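Thermophilic dibenzothiophene desulfurization enzyme C (PDB 5XDC) probably catalyses the FMNH2- and oxygen-dependent oxidation of dibenzothiophene to its 5-oxide and then to the 5,5-dioxide, a route of sulfur metabolism. Local coordinates at residues P331-V339 and R406-S414; Y93-F104 and P244-F255. One frame throughout, in Å; residues are numbered along the deposited sequence.

Contact 1 (P331-V339 and R406-S414). With SO4 (sulfate ion), chain K.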
loop_
_atom_site.group_PDB
_atom_site.type_symbol
_atom_site.label_atom_id
_atom_site.label_comp_id
_atom_site.label_asym_id
_atom_site.label_seq_id
_atom_site.Cartn_x
_atom_site.Cartn_y
_atom_site.Cartn_z
ATOM N N PRO B 331 26.439 15.400 -19.498
ATOM C CA PRO B 331 25.205 14.602 -19.486
ATOM C C PRO B 331 25.121 13.676 -18.293
ATOM O O PRO B 331 24.017 13.384 -17.815
ATOM C CB PRO B 331 25.270 13.812 -20.798
ATOM C CG PRO B 331 26.374 14.422 -21.602
ATOM C CD PRO B 331 27.272 15.151 -20.687
ATOM N N GLU B 332 26.262 13.194 -17.801
ATOM C CA GLU B 332 26.255 12.327 -16.632
ATOM C C GLU B 332 25.839 13.091 -15.385
ATOM O O GLU B 332 25.031 12.594 -14.588
ATOM C CB GLU B 332 27.630 11.686 -16.456
ATOM C CG GLU B 332 27.963 10.687 -17.565
ATOM C CD GLU B 332 28.409 11.321 -18.898
ATOM O OE1 GLU B 332 28.899 12.479 -18.912
ATOM O OE2 GLU B 332 28.274 10.643 -19.947
ATOM N N GLN B 333 26.368 14.308 -15.201
ATOM C CA GLN B 333 25.953 15.145 -14.081
ATOM C C GLN B 333 24.471 15.482 -14.176
ATOM O O GLN B 333 23.745 15.422 -13.179
ATOM C CB GLN B 333 26.782 16.430 -14.047
ATOM C CG GLN B 333 28.271 16.201 -13.745
ATOM C CD GLN B 333 29.105 17.458 -13.948
ATOM O OE1 GLN B 333 28.842 18.243 -14.859
ATOM N NE2 GLN B 333 30.103 17.658 -13.090
ATOM N N ARG B 334 24.021 15.879 -15.367
ATOM C CA ARG B 334 22.621 16.237 -15.556
ATOM C C ARG B 334 21.722 15.023 -15.354
ATOM O O ARG B 334 20.664 15.125 -14.720
ATOM C CB ARG B 334 22.420 16.828 -16.951
ATOM C CG ARG B 334 21.038 17.407 -17.193
ATOM C CD ARG B 334 20.066 16.408 -17.808
ATOM N NE ARG B 334 18.843 17.097 -18.211
ATOM C CZ ARG B 334 17.648 16.532 -18.355
ATOM N NH1 ARG B 334 17.465 15.238 -18.119
ATOM N NH2 ARG B 334 16.623 17.283 -18.728
ATOM N N GLY B 335 22.139 13.871 -15.884
ATOM C CA GLY B 335 21.324 12.671 -15.785
ATOM C C GLY B 335 21.183 12.176 -14.361
ATOM O O GLY B 335 20.081 11.832 -13.920
ATOM N N GLN B 336 22.287 12.144 -13.615
ATOM C CA GLN B 336 22.212 11.783 -12.203
ATOM C C GLN B 336 21.307 12.738 -11.445
ATOM O O GLN B 336 20.513 12.316 -10.598
ATOM C CB GLN B 336 23.597 11.783 -11.568
ATOM C CG GLN B 336 24.482 10.661 -12.055
ATOM C CD GLN B 336 25.878 10.744 -11.477
ATOM O OE1 GLN B 336 26.137 11.538 -10.568
ATOM N NE2 GLN B 336 26.787 9.927 -11.999
ATOM N N LEU B 337 21.404 14.036 -11.735
ATOM C CA LEU B 337 20.535 14.980 -11.054
ATOM C C LEU B 337 19.077 14.708 -11.393
ATOM O O LEU B 337 18.220 14.699 -10.503
ATOM C CB LEU B 337 20.911 16.410 -11.422
ATOM C CG LEU B 337 19.966 17.442 -10.811
ATOM C CD1 LEU B 337 19.956 17.462 -9.296
ATOM C CD2 LEU B 337 20.275 18.838 -11.359
ATOM N N MET B 338 18.778 14.472 -12.671
ATOM C CA MET B 338 17.395 14.221 -13.065
ATOM C C MET B 338 16.850 12.964 -12.391
ATOM O O MET B 338 15.688 12.924 -11.984
ATOM C CB MET B 338 17.288 14.106 -14.581
ATOM C CG MET B 338 15.849 13.980 -15.086
ATOM S SD MET B 338 14.850 15.462 -14.825
ATOM C CE MET B 338 13.568 14.822 -13.728
ATOM N N VAL B 339 17.677 11.926 -12.264
ATOM C CA VAL B 339 17.232 10.724 -11.556
ATOM C C VAL B 339 16.925 11.049 -10.097
ATOM O O VAL B 339 15.920 10.589 -9.543
ATOM C CB VAL B 339 18.286 9.608 -11.697
ATOM C CG1 VAL B 339 17.968 8.427 -10.786
ATOM C CG2 VAL B 339 18.354 9.145 -13.127
ATOM N N ARG B 406 20.786 3.681 -17.979
ATOM C CA ARG B 406 20.382 4.651 -18.990
ATOM C C ARG B 406 19.826 5.897 -18.311
ATOM O O ARG B 406 18.867 5.815 -17.535
ATOM C CB ARG B 406 19.339 4.066 -19.936
ATOM C CG ARG B 406 19.825 2.869 -20.714
ATOM C CD ARG B 406 19.012 2.686 -21.979
ATOM N NE ARG B 406 19.058 1.306 -22.463
ATOM C CZ ARG B 406 18.072 0.419 -22.344
ATOM N NH1 ARG B 406 16.922 0.741 -21.761
ATOM N NH2 ARG B 406 18.239 -0.807 -22.823
ATOM N N PHE B 407 20.421 7.040 -18.593
ATOM C CA PHE B 407 19.857 8.268 -18.057
ATOM C C PHE B 407 18.604 8.663 -18.837
ATOM O O PHE B 407 18.426 8.268 -19.987
ATOM C CB PHE B 407 20.883 9.393 -18.114
ATOM C CG PHE B 407 22.023 9.214 -17.155
ATOM C CD1 PHE B 407 21.810 9.247 -15.787
ATOM C CD2 PHE B 407 23.307 8.997 -17.622
ATOM C CE1 PHE B 407 22.844 9.079 -14.902
ATOM C CE2 PHE B 407 24.355 8.825 -16.738
ATOM C CZ PHE B 407 24.128 8.868 -15.380
ATOM N N PRO B 408 17.685 9.403 -18.221
ATOM C CA PRO B 408 16.486 9.809 -18.964
ATOM C C PRO B 408 16.861 10.647 -20.178
ATOM O O PRO B 408 17.835 11.396 -20.164
ATOM C CB PRO B 408 15.671 10.617 -17.942
ATOM C CG PRO B 408 16.522 10.786 -16.744
ATOM C CD PRO B 408 17.633 9.780 -16.801
ATOM N N THR B 409 16.080 10.511 -21.232
ATOM C CA THR B 409 16.275 11.355 -22.412
ATOM C C THR B 409 15.811 12.770 -22.094
ATOM O O THR B 409 14.619 12.971 -21.819
ATOM C CB THR B 409 15.505 10.790 -23.596
ATOM O OG1 THR B 409 15.979 9.471 -23.883
ATOM C CG2 THR B 409 15.687 11.672 -24.844
ATOM N N PRO B 410 16.688 13.772 -22.118
ATOM C CA PRO B 410 16.248 15.125 -21.759
ATOM C C PRO B 410 15.129 15.616 -22.662
ATOM O O PRO B 410 15.133 15.405 -23.878
ATOM C CB PRO B 410 17.519 15.965 -21.924
ATOM C CG PRO B 410 18.613 15.000 -21.655
ATOM C CD PRO B 410 18.148 13.721 -22.310
ATOM N N SER B 411 14.176 16.304 -22.048
ATOM C CA SER B 411 12.995 16.800 -22.732
ATOM C C SER B 411 12.364 17.853 -21.832
ATOM O O SER B 411 12.932 18.238 -20.805
ATOM C CB SER B 411 12.026 15.650 -23.034
ATOM O OG SER B 411 11.295 15.338 -21.853
ATOM N N PHE B 412 11.182 18.321 -22.204
ATOM C CA PHE B 412 10.506 19.273 -21.345
ATOM C C PHE B 412 9.893 18.602 -20.126
ATOM O O PHE B 412 9.411 19.303 -19.229
ATOM C CB PHE B 412 9.431 20.028 -22.130
ATOM C CG PHE B 412 9.991 21.076 -23.056
ATOM C CD1 PHE B 412 10.405 22.293 -22.555
ATOM C CD2 PHE B 412 10.092 20.846 -24.406
ATOM C CE1 PHE B 412 10.925 23.267 -23.395
ATOM C CE2 PHE B 412 10.618 21.813 -25.245
ATOM C CZ PHE B 412 11.037 23.019 -24.731
ATOM N N TYR B 413 9.918 17.268 -20.073
ATOM C CA TYR B 413 9.363 16.518 -18.960
ATOM C C TYR B 413 10.356 15.579 -18.294
ATOM O O TYR B 413 10.042 15.031 -17.235
ATOM C CB TYR B 413 8.147 15.710 -19.439
ATOM C CG TYR B 413 7.022 16.573 -19.932
ATOM C CD1 TYR B 413 6.222 17.270 -19.050
ATOM C CD2 TYR B 413 6.775 16.714 -21.291
ATOM C CE1 TYR B 413 5.174 18.063 -19.503
ATOM C CE2 TYR B 413 5.742 17.508 -21.750
ATOM C CZ TYR B 413 4.946 18.181 -20.849
ATOM O OH TYR B 413 3.916 18.974 -21.301
ATOM N N SER B 414 11.541 15.397 -18.851
ATOM C CA SER B 414 12.493 14.434 -18.324
ATOM C C SER B 414 13.923 14.871 -18.612
ATOM O O SER B 414 14.163 15.963 -19.153
ATOM C CB SER B 414 12.219 13.042 -18.914
ATOM O OG SER B 414 12.451 13.004 -20.312
ATOM O OXT SER B 414 14.867 14.141 -18.294
HETATM S S SO4 K . 31.159 16.656 -9.667
HETATM O O1 SO4 K . 32.028 15.736 -8.934
HETATM O O2 SO4 K . 30.478 17.534 -8.715
HETATM O O3 SO4 K . 31.965 17.474 -10.578
HETATM O O4 SO4 K . 30.225 15.856 -10.458
HETATM O O HOH W 1 19.245 12.977 -18.350
#

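Contact 2 (Y93-F104 and P244-F255)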
loop_
_atom_site.group_PDB
_atom_site.type_symbol
_atom_site.label_atom_id
_atom_site.label_comp_id
_atom_site.label_asym_id
_atom_site.label_seq_id
_atom_site.Cartn_x
_atom_site.Cartn_y
_atom_site.Cartn_z
ATOM N N TYR B 93 6.653 28.643 -10.456
ATOM C CA TYR B 93 6.758 28.703 -11.907
ATOM C C TYR B 93 7.529 29.935 -12.353
ATOM O O TYR B 93 8.210 29.901 -13.379
ATOM C CB TYR B 93 5.377 28.726 -12.545
ATOM C CG TYR B 93 4.834 27.391 -12.945
ATOM C CD1 TYR B 93 4.275 26.534 -12.002
ATOM C CD2 TYR B 93 4.839 26.997 -14.269
ATOM C CE1 TYR B 93 3.751 25.304 -12.368
ATOM C CE2 TYR B 93 4.307 25.760 -14.655
ATOM C CZ TYR B 93 3.766 24.916 -13.696
ATOM O OH TYR B 93 3.231 23.680 -14.039
ATOM N N HIS B 94 7.405 31.031 -11.611
ATOM C CA HIS B 94 8.229 32.202 -11.881
ATOM C C HIS B 94 9.706 31.823 -11.922
ATOM O O HIS B 94 10.431 32.229 -12.832
ATOM C CB HIS B 94 7.957 33.265 -10.829
ATOM C CG HIS B 94 8.988 34.348 -10.771
ATOM N ND1 HIS B 94 8.907 35.500 -11.525
ATOM C CD2 HIS B 94 10.110 34.463 -10.023
ATOM C CE1 HIS B 94 9.949 36.270 -11.258
ATOM N NE2 HIS B 94 10.697 35.661 -10.353
ATOM N N PHE B 95 10.159 31.009 -10.966
ATOM C CA PHE B 95 11.563 30.604 -10.974
ATOM C C PHE B 95 11.877 29.576 -12.054
ATOM O O PHE B 95 13.009 29.538 -12.550
ATOM C CB PHE B 95 11.969 30.104 -9.586
ATOM C CG PHE B 95 11.970 31.198 -8.565
ATOM C CD1 PHE B 95 12.951 32.176 -8.582
ATOM C CD2 PHE B 95 10.938 31.321 -7.665
ATOM C CE1 PHE B 95 12.922 33.204 -7.668
ATOM C CE2 PHE B 95 10.899 32.347 -6.760
ATOM C CZ PHE B 95 11.902 33.304 -6.761
ATOM N N SER B 96 10.917 28.733 -12.452
ATOM C CA SER B 96 11.131 27.903 -13.631
ATOM C C SER B 96 11.338 28.766 -14.865
ATOM O O SER B 96 12.259 28.531 -15.655
ATOM C CB SER B 96 9.952 26.949 -13.845
ATOM O OG SER B 96 10.061 26.280 -15.086
ATOM N N ASN B 97 10.499 29.791 -15.030
ATOM C CA ASN B 97 10.638 30.704 -16.157
ATOM C C ASN B 97 11.966 31.447 -16.085
ATOM O O ASN B 97 12.686 31.554 -17.087
ATOM C CB ASN B 97 9.476 31.696 -16.178
ATOM C CG ASN B 97 8.111 31.014 -16.338
ATOM O OD1 ASN B 97 8.009 29.950 -16.940
ATOM N ND2 ASN B 97 7.076 31.634 -15.801
ATOM N N PHE B 98 12.313 31.929 -14.898
ATOM C CA PHE B 98 13.584 32.611 -14.707
ATOM C C PHE B 98 14.755 31.698 -15.039
ATOM O O PHE B 98 15.710 32.117 -15.698
ATOM C CB PHE B 98 13.698 33.108 -13.274
ATOM C CG PHE B 98 15.010 33.759 -13.003
ATOM C CD1 PHE B 98 15.188 35.096 -13.294
ATOM C CD2 PHE B 98 16.084 33.025 -12.536
ATOM C CE1 PHE B 98 16.406 35.707 -13.086
ATOM C CE2 PHE B 98 17.321 33.648 -12.330
ATOM C CZ PHE B 98 17.465 34.977 -12.606
ATOM N N ALA B 99 14.705 30.446 -14.587
ATOM C CA ALA B 99 15.783 29.516 -14.888
ATOM C C ALA B 99 15.977 29.356 -16.384
ATOM O O ALA B 99 17.113 29.322 -16.867
ATOM C CB ALA B 99 15.511 28.162 -14.236
ATOM N N TYR B 100 14.884 29.238 -17.144
ATOM C CA TYR B 100 15.015 29.116 -18.588
ATOM C C TYR B 100 15.715 30.340 -19.164
ATOM O O TYR B 100 16.633 30.220 -19.981
ATOM C CB TYR B 100 13.640 28.923 -19.239
ATOM C CG TYR B 100 13.762 28.470 -20.663
ATOM C CD1 TYR B 100 14.013 29.382 -21.696
ATOM C CD2 TYR B 100 13.690 27.124 -20.992
ATOM C CE1 TYR B 100 14.159 28.954 -22.996
ATOM C CE2 TYR B 100 13.828 26.690 -22.286
ATOM C CZ TYR B 100 14.079 27.607 -23.295
ATOM O OH TYR B 100 14.228 27.176 -24.584
ATOM N N VAL B 101 15.289 31.525 -18.743
ATOM C CA VAL B 101 15.920 32.750 -19.226
ATOM C C VAL B 101 17.402 32.750 -18.884
ATOM O O VAL B 101 18.254 33.045 -19.732
ATOM C CB VAL B 101 15.210 33.980 -18.641
ATOM C CG1 VAL B 101 16.010 35.259 -18.963
ATOM C CG2 VAL B 101 13.787 34.096 -19.174
ATOM N N ASP B 102 17.733 32.417 -17.633
ATOM C CA ASP B 102 19.127 32.469 -17.206
ATOM C C ASP B 102 19.990 31.482 -17.981
ATOM O O ASP B 102 21.168 31.761 -18.237
ATOM C CB ASP B 102 19.245 32.194 -15.718
ATOM C CG ASP B 102 20.570 32.666 -15.157
ATOM O OD1 ASP B 102 20.720 33.888 -14.992
ATOM O OD2 ASP B 102 21.444 31.821 -14.901
ATOM N N LEU B 103 19.435 30.326 -18.358
ATOM C CA LEU B 103 20.213 29.286 -19.010
ATOM C C LEU B 103 20.407 29.525 -20.500
ATOM O O LEU B 103 21.314 28.932 -21.088
ATOM C CB LEU B 103 19.540 27.924 -18.813
ATOM C CG LEU B 103 19.579 27.383 -17.389
ATOM C CD1 LEU B 103 18.574 26.228 -17.248
ATOM C CD2 LEU B 103 20.995 26.922 -17.022
ATOM N N PHE B 104 19.567 30.356 -21.125
ATOM C CA PHE B 104 19.618 30.576 -22.563
ATOM C C PHE B 104 19.897 32.018 -22.965
ATOM O O PHE B 104 20.345 32.241 -24.097
ATOM C CB PHE B 104 18.300 30.131 -23.218
ATOM C CG PHE B 104 18.164 28.644 -23.340
ATOM C CD1 PHE B 104 18.706 27.972 -24.419
ATOM C CD2 PHE B 104 17.511 27.920 -22.366
ATOM C CE1 PHE B 104 18.586 26.614 -24.528
ATOM C CE2 PHE B 104 17.398 26.550 -22.466
ATOM C CZ PHE B 104 17.928 25.900 -23.550
ATOM N N PRO B 244 22.090 23.945 -20.201
ATOM C CA PRO B 244 20.717 24.458 -20.331
ATOM C C PRO B 244 19.661 23.392 -20.113
ATOM O O PRO B 244 18.538 23.732 -19.711
ATOM C CB PRO B 244 20.683 25.016 -21.761
ATOM C CG PRO B 244 22.114 25.335 -22.061
ATOM C CD PRO B 244 22.887 24.230 -21.407
ATOM N N SER B 245 19.984 22.118 -20.364
ATOM C CA SER B 245 19.040 21.045 -20.070
ATOM C C SER B 245 18.821 20.851 -18.570
ATOM O O SER B 245 17.967 20.030 -18.201
ATOM C CB SER B 245 19.502 19.731 -20.716
ATOM O OG SER B 245 20.571 19.133 -19.998
ATOM N N LEU B 246 19.544 21.574 -17.695
ATOM C CA LEU B 246 19.206 21.588 -16.276
ATOM C C LEU B 246 17.816 22.151 -16.028
ATOM O O LEU B 246 17.283 21.975 -14.931
ATOM C CB LEU B 246 20.188 22.414 -15.452
ATOM C CG LEU B 246 21.614 21.897 -15.233
ATOM C CD1 LEU B 246 22.396 22.944 -14.434
ATOM C CD2 LEU B 246 21.603 20.552 -14.509
ATOM N N TRP B 247 17.229 22.828 -17.013
ATOM C CA TRP B 247 15.920 23.431 -16.802
ATOM C C TRP B 247 14.915 22.396 -16.301
ATOM O O TRP B 247 14.127 22.681 -15.388
ATOM C CB TRP B 247 15.408 24.085 -18.091
ATOM C CG TRP B 247 14.037 24.636 -17.896
ATOM C CD1 TRP B 247 13.714 25.833 -17.357
ATOM C CD2 TRP B 247 12.797 23.966 -18.166
ATOM N NE1 TRP B 247 12.351 25.978 -17.297
ATOM C CE2 TRP B 247 11.763 24.843 -17.794
ATOM C CE3 TRP B 247 12.468 22.718 -18.705
ATOM C CZ2 TRP B 247 10.414 24.509 -17.926
ATOM C CZ3 TRP B 247 11.129 22.385 -18.838
ATOM C CH2 TRP B 247 10.122 23.278 -18.453
ATOM N N THR B 248 14.951 21.185 -16.867
ATOM C CA THR B 248 13.938 20.191 -16.509
ATOM C C THR B 248 14.111 19.688 -15.088
ATOM O O THR B 248 13.132 19.726 -14.328
ATOM C CB THR B 248 13.951 19.036 -17.510
ATOM O OG1 THR B 248 14.187 19.554 -18.814
ATOM C CG2 THR B 248 12.602 18.304 -17.483
ATOM N N PRO B 249 15.285 19.204 -14.652
ATOM C CA PRO B 249 15.390 18.805 -13.239
ATOM C C PRO B 249 15.082 19.940 -12.286
ATOM O O PRO B 249 14.414 19.713 -11.272
ATOM C CB PRO B 249 16.839 18.305 -13.104
ATOM C CG PRO B 249 17.540 18.765 -14.356
ATOM C CD PRO B 249 16.500 18.858 -15.414
ATOM N N ILE B 250 15.522 21.172 -12.588
ATOM C CA ILE B 250 15.190 22.309 -11.733
ATOM C C ILE B 250 13.682 22.432 -11.584
ATOM O O ILE B 250 13.156 22.620 -10.481
ATOM C CB ILE B 250 15.786 23.607 -12.307
ATOM C CG1 ILE B 250 17.302 23.603 -12.106
ATOM C CG2 ILE B 250 15.161 24.832 -11.654
ATOM C CD1 ILE B 250 18.013 24.717 -12.864
ATOM N N THR B 251 12.980 22.363 -12.707
ATOM C CA THR B 251 11.542 22.599 -12.714
ATOM C C THR B 251 10.797 21.436 -12.075
ATOM O O THR B 251 9.829 21.644 -11.340
ATOM C CB THR B 251 11.085 22.838 -14.151
ATOM O OG1 THR B 251 11.696 24.037 -14.653
ATOM C CG2 THR B 251 9.556 22.996 -14.243
ATOM N N GLN B 252 11.237 20.214 -12.342
ATOM C CA GLN B 252 10.603 19.053 -11.727
ATOM C C GLN B 252 10.821 19.044 -10.219
ATOM O O GLN B 252 9.959 18.564 -9.475
ATOM C CB GLN B 252 11.131 17.785 -12.400
ATOM C CG GLN B 252 10.653 17.633 -13.818
ATOM C CD GLN B 252 9.219 17.115 -13.886
ATOM O OE1 GLN B 252 8.828 16.275 -13.084
ATOM N NE2 GLN B 252 8.437 17.622 -14.831
ATOM N N LEU B 253 11.926 19.620 -9.736
ATOM C CA LEU B 253 12.104 19.753 -8.292
ATOM C C LEU B 253 11.286 20.901 -7.707
ATOM O O LEU B 253 10.896 20.839 -6.532
ATOM C CB LEU B 253 13.589 19.912 -7.943
ATOM C CG LEU B 253 13.936 19.692 -6.473
ATOM C CD1 LEU B 253 13.663 18.282 -6.036
ATOM C CD2 LEU B 253 15.408 20.011 -6.224
ATOM N N ILE B 254 10.979 21.940 -8.502
ATOM C CA ILE B 254 9.987 22.928 -8.080
ATOM C C ILE B 254 8.654 22.238 -7.806
ATOM O O ILE B 254 8.035 22.446 -6.759
ATOM C CB ILE B 254 9.835 24.040 -9.137
ATOM C CG1 ILE B 254 11.082 24.923 -9.157
ATOM C CG2 ILE B 254 8.613 24.891 -8.861
ATOM C CD1 ILE B 254 11.150 25.869 -10.366
ATOM N N PHE B 255 8.197 21.407 -8.748
ATOM C CA PHE B 255 6.940 20.693 -8.555
ATOM C C PHE B 255 6.995 19.838 -7.295
ATOM O O PHE B 255 6.028 19.782 -6.519
ATOM C CB PHE B 255 6.639 19.816 -9.768
ATOM C CG PHE B 255 6.520 20.567 -11.082
ATOM C CD1 PHE B 255 6.246 21.916 -11.107
ATOM C CD2 PHE B 255 6.656 19.887 -12.291
ATOM C CE1 PHE B 255 6.120 22.596 -12.319
ATOM C CE2 PHE B 255 6.535 20.560 -13.504
ATOM C CZ PHE B 255 6.265 21.919 -13.511
#

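Contact 1 (P331-V339 and R406-S414)
Arg334 meets the C-terminal carboxylate of Ser414 end-on, a two-nitrogen grip that ties the chain terminus to the start of helix 331-363 in this acyl-CoA dehydrogenase-like fold. NH1 of Arg334 forms a salt bridge with OXT of Ser414 at 2.8 Å, and NH2 of Arg334 a hydrogen bond to O of Ser414, also at 2.8 Å; both bonds are nearly straight (175° and 173°), and both oxygens lie in the guanidinium plane. CB of Pro410 lies over the centre of one face of the guanidinium. Beyond the pair, Met338, whose CG is anti to its backbone N (chi1 -174°), lays CG 3.4 Å from OXT of Ser414 and against the ring of Pro408. Farther along, Phe407 lies against bare helix backbone: CD1 of Phe407 comes to 3.3 Å from C of Gly335, where any beta carbon would collide with the ring. A second shell fixes the terminus. Thr409 O accepts from OG of Ser414 at 2.6 Å, and Ser411 OG closes an ST turn with Tyr413 N. Ser414 O is gripped twice, by Arg334 NH2 and Ser411 N from opposite faces of its plane, while one water bridges NH1 of Arg334 to O of Pro408.

Contact 2 (Y93-F104 and P244-F255)
With CG swung opposite its backbone N (chi1 177°), Trp247 sends its indole across to helix 93-104, where Ser96, its OG likewise opposite the backbone N (chi1 172°), points back at helix 247-276. Helices 93-104 and 247-255 run antiparallel, at 173°, with axes 9.5 Å apart, and join the N-terminal helical domain to the C-terminal one. Trp247 NE1 donates to O of Ser96 at 3.0 Å; the bond is bent, and the donor stands above the carbonyl plane, on the face opposite the helical N-H of Tyr100. Tyr100 turns a ring edge to one indole face, making a T-shaped pair with centroids 5.3 Å apart, while OG1 of Thr251 lies over the other face. Ser96 OG and Thr251 OG1 are 2.8 Å apart. At one end CB of Pro244 sits over the Phe104 ring in a CH-pi contact; at the other, Tyr93 CZ comes to 3.6 Å from CE1 of Phe255, and OH of Tyr93 is hydrogen-bonded to Glu130. Exchanging Trp247 for a leucine would probably leave Ser96 O without its cross-helix donor and the Tyr100 edge without an aromatic face. In this buried, mostly apolar interface, the in-plane NE1 bond and the groups on both faces together set the indole's turn.

Contact 1 packs against helix 247-276 and its lead-in, which form one half of contact 2; the centres are 14 Å apart. Thr248, next to Trp247, probably hydrogen-bonds through OG1 to Ser411 O at 2.7 Å, and Arg334 NE probably to Ser245 O at 3.1 Å, so each segment of contact 1 is tied directly to 244-255. Both contacts also reach the FMN site known from another structure of this enzyme, though no FMN is bound to this chain here: contact 1 through Tyr413, contact 2 through Tyr93, whose side chain lies about 4 Å from the bound indole. The Trp247 side chain is about 4 Å from that of Ser129, another FMN-binding residue, whereas that of Ser411 is about 11 Å from it.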